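Local coordinates for protein 2-dehydropantoate 2-reductase, putative (Enterococcus faecalis, PDB 2EW2) that probably catalyses the NADPH-dependent reduction of 2-dehydropantoate (ketopantoate) to (R)-pantoate, a step on the way to pantothenate, at residues B[18-27]-B[169-177]; B[64-72]-B[90-98]. One frame throughout, in Å; residues are numbered along the deposited sequence. Where two conformers were deposited one is given.

Interaction 1: B[18-27]-B[169-177]; sequences LGIMLHQGGN and DVFQKAGLN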
loop_
_atom_site.group_PDB
_atom_site.type_symbol
_atom_site.label_atom_id
_atom_site.label_comp_id
_atom_site.label_asym_id
_atom_site.label_seq_id
_atom_site.Cartn_x
_atom_site.Cartn_y
_atom_site.Cartn_z
ATOM N N LEU B 18 -16.187 36.635 8.050
ATOM C CA LEU B 18 -16.735 36.960 6.739
ATOM C C LEU B 18 -18.148 37.530 6.878
ATOM O O LEU B 18 -18.494 38.508 6.218
ATOM C CB LEU B 18 -16.724 35.733 5.802
ATOM C CG LEU B 18 -15.390 35.012 5.533
ATOM C CD1 LEU B 18 -15.409 34.252 4.210
ATOM C CD2 LEU B 18 -14.185 35.922 5.596
ATOM N N GLY B 19 -18.953 36.931 7.747
ATOM C CA GLY B 19 -20.316 37.401 7.970
ATOM C C GLY B 19 -20.416 38.849 8.434
ATOM O O GLY B 19 -21.162 39.647 7.856
ATOM N N ILE B 20 -19.689 39.173 9.497
ATOM C CA ILE B 20 -19.633 40.534 10.033
ATOM C C ILE B 20 -19.194 41.564 8.985
ATOM O O ILE B 20 -19.837 42.597 8.821
ATOM C CB ILE B 20 -18.683 40.629 11.261
ATOM C CG1 ILE B 20 -19.322 39.929 12.461
ATOM C CG2 ILE B 20 -18.417 42.113 11.617
ATOM C CD1 ILE B 20 -18.381 39.654 13.628
HETATM N N MSE B 21 -18.087 41.270 8.309
HETATM C CA MSE B 21 -17.480 42.179 7.354
HETATM C C MSE B 21 -18.364 42.390 6.122
HETATM O O MSE B 21 -18.498 43.512 5.644
HETATM C CB MSE B 21 -16.084 41.681 6.971
HETATM C CG MSE B 21 -15.105 41.644 8.153
HETATM SE SE MSE B 21 -13.284 41.135 7.620
HETATM C CE MSE B 21 -12.779 42.719 6.653
ATOM N N LEU B 22 -18.976 41.313 5.623
ATOM C CA LEU B 22 -19.924 41.422 4.510
ATOM C C LEU B 22 -21.209 42.153 4.918
ATOM O O LEU B 22 -21.835 42.826 4.096
ATOM C CB LEU B 22 -20.238 40.038 3.929
ATOM C CG LEU B 22 -19.105 39.399 3.116
ATOM C CD1 LEU B 22 -19.356 37.892 2.931
ATOM C CD2 LEU B 22 -18.922 40.114 1.757
ATOM N N HIS B 23 -21.590 42.015 6.185
ATOM C CA HIS B 23 -22.723 42.732 6.746
ATOM C C HIS B 23 -22.404 44.229 6.813
ATOM O O HIS B 23 -23.236 45.068 6.459
ATOM C CB HIS B 23 -23.085 42.179 8.130
ATOM C CG HIS B 23 -24.138 42.973 8.847
ATOM N ND1 HIS B 23 -25.474 42.929 8.499
ATOM C CD2 HIS B 23 -24.052 43.820 9.903
ATOM C CE1 HIS B 23 -26.162 43.716 9.307
ATOM N NE2 HIS B 23 -25.322 44.271 10.163
ATOM N N GLN B 24 -21.187 44.553 7.235
ATOM C CA GLN B 24 -20.759 45.945 7.324
ATOM C C GLN B 24 -20.686 46.568 5.944
ATOM O O GLN B 24 -20.944 47.754 5.790
ATOM C CB GLN B 24 -19.420 46.065 8.038
ATOM C CG GLN B 24 -19.489 45.752 9.529
ATOM C CD GLN B 24 -18.137 45.871 10.203
ATOM O OE1 GLN B 24 -17.102 45.517 9.623
ATOM N NE2 GLN B 24 -18.135 46.368 11.444
ATOM N N GLY B 25 -20.353 45.762 4.939
ATOM C CA GLY B 25 -20.339 46.232 3.558
ATOM C C GLY B 25 -21.718 46.385 2.939
ATOM O O GLY B 25 -21.832 46.669 1.758
ATOM N N GLY B 26 -22.768 46.174 3.720
ATOM C CA GLY B 26 -24.127 46.375 3.247
ATOM C C GLY B 26 -24.788 45.199 2.545
ATOM O O GLY B 26 -25.755 45.391 1.806
ATOM N N ASN B 27 -24.279 43.980 2.758
ATOM C CA ASN B 27 -24.862 42.801 2.115
ATOM C C ASN B 27 -25.879 42.184 3.032
ATOM O O ASN B 27 -25.901 42.495 4.236
ATOM C CB ASN B 27 -23.775 41.784 1.731
ATOM C CG ASN B 27 -22.777 42.349 0.739
ATOM O OD1 ASN B 27 -23.052 42.402 -0.451
ATOM N ND2 ASN B 27 -21.607 42.756 1.217
ATOM N N ASP B 169 -15.436 42.076 -6.379
ATOM C CA ASP B 169 -15.932 43.443 -6.161
ATOM C C ASP B 169 -16.658 43.587 -4.823
ATOM O O ASP B 169 -16.371 44.501 -4.043
ATOM C CB ASP B 169 -16.862 43.868 -7.304
ATOM C CG ASP B 169 -16.130 44.082 -8.610
ATOM O OD1 ASP B 169 -14.883 44.215 -8.595
ATOM O OD2 ASP B 169 -16.804 44.126 -9.666
ATOM N N VAL B 170 -17.598 42.685 -4.568
ATOM C CA VAL B 170 -18.323 42.650 -3.289
ATOM C C VAL B 170 -17.393 42.512 -2.071
ATOM O O VAL B 170 -17.486 43.301 -1.109
ATOM C CB VAL B 170 -19.403 41.539 -3.275
ATOM C CG1 VAL B 170 -20.026 41.425 -1.879
ATOM C CG2 VAL B 170 -20.495 41.853 -4.328
ATOM N N PHE B 171 -16.471 41.548 -2.139
ATOM C CA PHE B 171 -15.482 41.318 -1.082
ATOM C C PHE B 171 -14.546 42.508 -0.900
ATOM O O PHE B 171 -14.060 42.758 0.206
ATOM C CB PHE B 171 -14.638 40.080 -1.418
ATOM C CG PHE B 171 -15.315 38.769 -1.102
ATOM C CD1 PHE B 171 -16.700 38.687 -0.972
ATOM C CD2 PHE B 171 -14.563 37.607 -0.971
ATOM C CE1 PHE B 171 -17.334 37.464 -0.680
ATOM C CE2 PHE B 171 -15.179 36.387 -0.696
ATOM C CZ PHE B 171 -16.569 36.323 -0.548
ATOM N N GLN B 172 -14.270 43.220 -1.991
ATOM C CA GLN B 172 -13.367 44.374 -1.936
ATOM C C GLN B 172 -13.960 45.481 -1.071
ATOM O O GLN B 172 -13.289 46.050 -0.200
ATOM C CB GLN B 172 -13.089 44.907 -3.342
ATOM C CG GLN B 172 -12.269 46.204 -3.354
ATOM C CD GLN B 172 -10.886 45.974 -2.817
ATOM O OE1 GLN B 172 -10.271 44.939 -3.092
ATOM N NE2 GLN B 172 -10.379 46.931 -2.033
ATOM N N LYS B 173 -15.232 45.763 -1.316
ATOM C CA LYS B 173 -15.943 46.787 -0.592
ATOM C C LYS B 173 -16.124 46.430 0.884
ATOM O O LYS B 173 -16.178 47.315 1.730
ATOM C CB LYS B 173 -17.265 47.077 -1.290
ATOM C CG LYS B 173 -17.049 47.830 -2.593
ATOM C CD LYS B 173 -18.269 47.811 -3.481
ATOM C CE LYS B 173 -17.905 48.319 -4.859
ATOM N NZ LYS B 173 -18.870 47.829 -5.887
ATOM N N ALA B 174 -16.149 45.129 1.186
ATOM C CA ALA B 174 -16.267 44.634 2.552
ATOM C C ALA B 174 -14.933 44.573 3.293
ATOM O O ALA B 174 -14.903 44.166 4.453
ATOM C CB ALA B 174 -16.940 43.256 2.557
ATOM N N GLY B 175 -13.846 44.956 2.629
ATOM C CA GLY B 175 -12.513 44.999 3.247
ATOM C C GLY B 175 -11.812 43.651 3.353
ATOM O O GLY B 175 -10.847 43.492 4.102
ATOM N N LEU B 176 -12.279 42.668 2.582
ATOM C CA LEU B 176 -11.743 41.316 2.699
ATOM C C LEU B 176 -10.454 41.101 1.921
ATOM O O LEU B 176 -9.885 40.013 1.972
ATOM C CB LEU B 176 -12.810 40.288 2.318
ATOM C CG LEU B 176 -13.892 40.002 3.365
ATOM C CD1 LEU B 176 -15.085 39.337 2.741
ATOM C CD2 LEU B 176 -13.306 39.109 4.454
ATOM N N ASN B 177 -9.972 42.140 1.230
ATOM C CA ASN B 177 -8.751 42.063 0.391
ATOM C C ASN B 177 -8.734 40.887 -0.616
ATOM O O ASN B 177 -7.770 40.112 -0.674
ATOM C CB ASN B 177 -7.463 42.075 1.237
ATOM C CG ASN B 177 -7.214 43.416 1.942
ATOM O OD1 ASN B 177 -7.465 44.498 1.391
ATOM N ND2 ASN B 177 -6.724 43.341 3.166
HETATM O O HOH W 1 -16.692 45.700 6.025
HETATM O O HOH W 2 -19.586 44.447 0.151
#
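Gly25 and Ala174 bring the two backbones together, CA to CA 4.5 Å, just where helix 13-24 and helix 161-173 finish; each helix closes in a Schellman motif, with Gly26 and Gly175 taking the positive phi. Gly25, with no side chain, faces Ala174 where the helix ends approach. Leu22 CD2 meets several apolar groups: it sits 3.8 Å from the CB of Ala174, reaches CD1 of the Phe171 ring obliquely, and also touches CG1 of Val170. Leu176 wraps back from beyond the turn: its CD1 lies over one face of the Phe171 ring, toward the rim, and the Leu176 side chain as a whole crosses that of Leu22 at about a right angle. Its other methyl, CD2, packs tightly on Leu18 CD2 at 3.5 Å and also takes up SE of selenomethionine Met21. The chain of Met21 runs out extended and then bends at its last torsion (chi3 70°), which brings CE against Ala174 O and puts CE 3.3 Å from Gly175 O. At the other end of the contact, the amide of Asn27 lies against CG1 of Val170, and Asn27 ND2 donates in the carbonyl plane to a lone pair of Leu22 O (2.9 Å). Leu22 O also receives Asn27 N, while Asn27 OD1 is held by Met4 N, so the amide is fixed at both ends. Polar links between the segments run through water: one water donates to Met21 O and Ala174 O, another bridges Asn27 ND2 and Val170 O. The two helix ends of this Rossmann-type domain are thus joined by packing of leucine, valine, phenylalanine, Met21 and Ala174, with waters taking up backbone carbonyls and the Asn27 amide.

Interaction 2: B[64-72]-B[90-98]; sequences SPEEIDHQN and MFKAIQPMI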
loop_
_atom_site.group_PDB
_atom_site.type_symbol
_atom_site.label_atom_id
_atom_site.label_comp_id
_atom_site.label_asym_id
_atom_site.label_seq_id
_atom_site.Cartn_x
_atom_site.Cartn_y
_atom_site.Cartn_z
ATOM N N SER B 64 -30.075 26.565 12.116
ATOM C CA SER B 64 -29.419 25.267 12.029
ATOM C C SER B 64 -29.786 24.667 10.675
ATOM O O SER B 64 -30.807 25.048 10.089
ATOM C CB SER B 64 -29.845 24.345 13.176
ATOM O OG SER B 64 -31.177 23.887 13.004
ATOM N N PRO B 65 -28.949 23.753 10.146
ATOM C CA PRO B 65 -29.280 23.150 8.854
ATOM C C PRO B 65 -30.668 22.474 8.823
ATOM O O PRO B 65 -31.388 22.593 7.833
ATOM C CB PRO B 65 -28.158 22.120 8.655
ATOM C CG PRO B 65 -27.025 22.652 9.466
ATOM C CD PRO B 65 -27.670 23.240 10.675
ATOM N N GLU B 66 -31.054 21.817 9.909
ATOM C CA GLU B 66 -32.314 21.071 9.926
ATOM C C GLU B 66 -33.565 21.959 9.888
ATOM O O GLU B 66 -34.638 21.490 9.518
ATOM C CB GLU B 66 -32.369 20.072 11.101
ATOM C CG GLU B 66 -32.158 20.675 12.490
ATOM C CD GLU B 66 -30.712 20.576 12.993
ATOM O OE1 GLU B 66 -30.540 20.399 14.227
ATOM O OE2 GLU B 66 -29.750 20.667 12.179
ATOM N N GLU B 67 -33.408 23.233 10.260
ATOM C CA GLU B 67 -34.489 24.227 10.254
ATOM C C GLU B 67 -34.801 24.798 8.872
ATOM O O GLU B 67 -35.868 25.376 8.659
ATOM C CB GLU B 67 -34.103 25.411 11.131
ATOM C CG GLU B 67 -34.370 25.218 12.588
ATOM C CD GLU B 67 -33.994 26.448 13.401
ATOM O OE1 GLU B 67 -34.781 26.803 14.316
ATOM O OE2 GLU B 67 -32.923 27.047 13.137
ATOM N N ILE B 68 -33.857 24.674 7.948
ATOM C CA ILE B 68 -33.968 25.326 6.647
ATOM C C ILE B 68 -35.075 24.695 5.800
ATOM O O ILE B 68 -35.147 23.479 5.659
ATOM C CB ILE B 68 -32.605 25.310 5.887
ATOM C CG1 ILE B 68 -31.511 26.017 6.706
ATOM C CG2 ILE B 68 -32.734 25.909 4.479
ATOM C CD1 ILE B 68 -31.714 27.537 6.864
ATOM N N ASP B 69 -35.939 25.526 5.239
ATOM C CA ASP B 69 -36.955 25.045 4.322
ATOM C C ASP B 69 -37.254 26.084 3.256
ATOM O O ASP B 69 -36.572 27.120 3.177
ATOM C CB ASP B 69 -38.236 24.612 5.067
ATOM C CG ASP B 69 -38.875 25.742 5.869
ATOM O OD1 ASP B 69 -38.771 26.933 5.495
ATOM O OD2 ASP B 69 -39.513 25.415 6.888
ATOM N N HIS B 70 -38.276 25.824 2.446
ATOM C CA HIS B 70 -38.584 26.704 1.329
ATOM C C HIS B 70 -39.222 28.036 1.728
ATOM O O HIS B 70 -39.506 28.877 0.876
ATOM C CB HIS B 70 -39.340 25.957 0.217
ATOM C CG HIS B 70 -38.432 25.216 -0.711
ATOM N ND1 HIS B 70 -37.861 24.006 -0.381
ATOM C CD2 HIS B 70 -37.946 25.542 -1.933
ATOM C CE1 HIS B 70 -37.088 23.602 -1.375
ATOM N NE2 HIS B 70 -37.115 24.519 -2.326
ATOM N N GLN B 71 -39.370 28.264 3.029
ATOM C CA GLN B 71 -39.713 29.606 3.499
ATOM C C GLN B 71 -38.477 30.464 3.779
ATOM O O GLN B 71 -38.590 31.666 4.016
ATOM C CB GLN B 71 -40.650 29.533 4.703
ATOM C CG GLN B 71 -41.996 28.893 4.310
ATOM C CD GLN B 71 -43.076 29.136 5.323
ATOM O OE1 GLN B 71 -42.988 30.059 6.133
ATOM N NE2 GLN B 71 -44.117 28.311 5.287
ATOM N N ASN B 72 -37.297 29.841 3.734
ATOM C CA ASN B 72 -36.050 30.592 3.819
ATOM C C ASN B 72 -35.736 31.345 2.538
ATOM O O ASN B 72 -36.213 30.982 1.470
ATOM C CB ASN B 72 -34.890 29.680 4.209
ATOM C CG ASN B 72 -34.893 29.354 5.679
ATOM O OD1 ASN B 72 -34.452 30.159 6.505
ATOM N ND2 ASN B 72 -35.408 28.188 6.023
HETATM N N MSE B 90 -24.615 19.288 5.211
HETATM C CA MSE B 90 -24.876 20.720 5.226
HETATM C C MSE B 90 -25.500 21.208 3.910
HETATM O O MSE B 90 -26.480 21.958 3.920
HETATM C CB MSE B 90 -23.585 21.504 5.522
HETATM C CG MSE B 90 -23.663 22.995 5.202
HETATM SE SE MSE B 90 -24.837 23.996 6.439
HETATM C CE MSE B 90 -23.690 23.994 8.108
ATOM N N PHE B 91 -24.953 20.783 2.777
ATOM C CA PHE B 91 -25.491 21.269 1.513
ATOM C C PHE B 91 -26.837 20.654 1.139
ATOM O O PHE B 91 -27.699 21.337 0.588
ATOM C CB PHE B 91 -24.446 21.290 0.395
ATOM C CG PHE B 91 -23.627 22.562 0.401
ATOM C CD1 PHE B 91 -22.648 22.770 1.371
ATOM C CD2 PHE B 91 -23.904 23.589 -0.503
ATOM C CE1 PHE B 91 -21.918 23.971 1.413
ATOM C CE2 PHE B 91 -23.188 24.779 -0.470
ATOM C CZ PHE B 91 -22.198 24.971 0.490
ATOM N N LYS B 92 -27.036 19.390 1.506
ATOM C CA LYS B 92 -28.339 18.775 1.349
ATOM C C LYS B 92 -29.396 19.572 2.119
ATOM O O LYS B 92 -30.472 19.836 1.595
ATOM C CB LYS B 92 -28.343 17.322 1.806
ATOM C CG LYS B 92 -29.606 16.587 1.335
ATOM C CD LYS B 92 -29.631 15.146 1.752
ATOM C CE LYS B 92 -30.916 14.496 1.217
ATOM N NZ LYS B 92 -31.237 13.241 1.974
ATOM N N ALA B 93 -29.079 19.963 3.352
ATOM C CA ALA B 93 -30.006 20.722 4.194
ATOM C C ALA B 93 -30.320 22.133 3.695
ATOM O O ALA B 93 -31.434 22.636 3.905
ATOM C CB ALA B 93 -29.475 20.781 5.631
ATOM N N ILE B 94 -29.346 22.793 3.061
ATOM C CA ILE B 94 -29.562 24.184 2.640
ATOM C C ILE B 94 -30.019 24.343 1.194
ATOM O O ILE B 94 -30.259 25.454 0.752
ATOM C CB ILE B 94 -28.367 25.108 2.984
ATOM C CG1 ILE B 94 -27.130 24.751 2.157
ATOM C CG2 ILE B 94 -28.058 25.010 4.471
ATOM C CD1 ILE B 94 -25.929 25.720 2.460
ATOM N N GLN B 95 -30.184 23.224 0.485
ATOM C CA GLN B 95 -30.831 23.209 -0.834
ATOM C C GLN B 95 -32.019 24.159 -1.031
ATOM O O GLN B 95 -32.090 24.798 -2.075
ATOM C CB GLN B 95 -31.282 21.801 -1.211
ATOM C CG GLN B 95 -30.178 20.982 -1.812
ATOM C CD GLN B 95 -30.691 19.678 -2.368
ATOM O OE1 GLN B 95 -30.695 19.483 -3.578
ATOM N NE2 GLN B 95 -31.126 18.781 -1.485
ATOM N N PRO B 96 -32.958 24.245 -0.058
ATOM C CA PRO B 96 -34.053 25.216 -0.270
ATOM C C PRO B 96 -33.600 26.663 -0.547
ATOM O O PRO B 96 -34.377 27.459 -1.087
ATOM C CB PRO B 96 -34.859 25.141 1.042
ATOM C CG PRO B 96 -34.559 23.781 1.587
ATOM C CD PRO B 96 -33.128 23.504 1.203
HETATM N N MSE B 97 -32.348 26.992 -0.223
HETATM C CA MSE B 97 -31.855 28.355 -0.425
HETATM C C MSE B 97 -31.133 28.519 -1.750
HETATM O O MSE B 97 -30.709 29.621 -2.097
HETATM C CB MSE B 97 -30.945 28.790 0.735
HETATM C CG MSE B 97 -31.645 28.731 2.073
HETATM SE SE MSE B 97 -30.411 29.201 3.534
HETATM C CE MSE B 97 -30.530 31.160 3.430
ATOM N N ILE B 98 -31.022 27.419 -2.486
ATOM C CA ILE B 98 -30.292 27.388 -3.743
ATOM C C ILE B 98 -31.261 27.464 -4.928
ATOM O O ILE B 98 -32.268 26.759 -4.952
ATOM C CB ILE B 98 -29.423 26.086 -3.863
ATOM C CG1 ILE B 98 -28.407 26.016 -2.718
ATOM C CG2 ILE B 98 -28.712 26.009 -5.227
ATOM C CD1 ILE B 98 -27.717 24.637 -2.554
HETATM O O HOH W 3 -33.399 21.595 5.211
HETATM O O HOH W 4 -36.427 28.915 -0.323
#
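The loop after strand 62-63 of the Rossmann-type sheet folds against the end of helix 84-94, with Pro65 and Ala93 meeting CB to CB at 3.6 Å. Pro65 also sets its CG on the CE of selenomethionine Met90, whose chain bends at chi2 and chi3 to get there. Ile68 packs between Ala93, Pro96 and Met97; its CB is 3.5 Å from Ala93 O. The CG2 of Ile68, anti to the backbone N, lies 3.9 Å from Met97 CG and also touches the Pro96 ring. Pro65, Met90, Ile94 and Met97 all rest on Ile32 of strand 28-32, so the loop and the helix end cover one edge region of the mixed sheet together. Farther along, the His70 ring crosses Pro96 at about a right angle and takes its CB over one face, a CH-pi contact 3.7 Å from the Pro96 CB to the His70 ring centroid. The loop there is shaped by a type I turn, Asp69 to Asn72, closed by Asn72 N to Asp69 O, and by an Asx turn in which Asp69 OD1 accepts Gln71 N from above the carboxylate plane. Asn72 CB rests 4.0 Å from Met97 CG.

Overall arrangement
Both contacts belong to the N-terminal, Rossmann-type part of the chain, with centres about 23 Å apart and nearest atoms about 12 Å apart, so they do not touch. In chain order the segments run 18-27, 64-72, 90-98 and 169-177, which puts interaction 2 wholly within the span that interaction 1 bridges. The large mixed sheet ties them together: strand 77-80 is touched by side chains of both, Ile79 packing on interaction 1 and Ile78 on interaction 2. These neighbouring residues of one strand are consistent with helices 13-24 and 161-173 lying on one side of the sheet and helix 84-94 on the other.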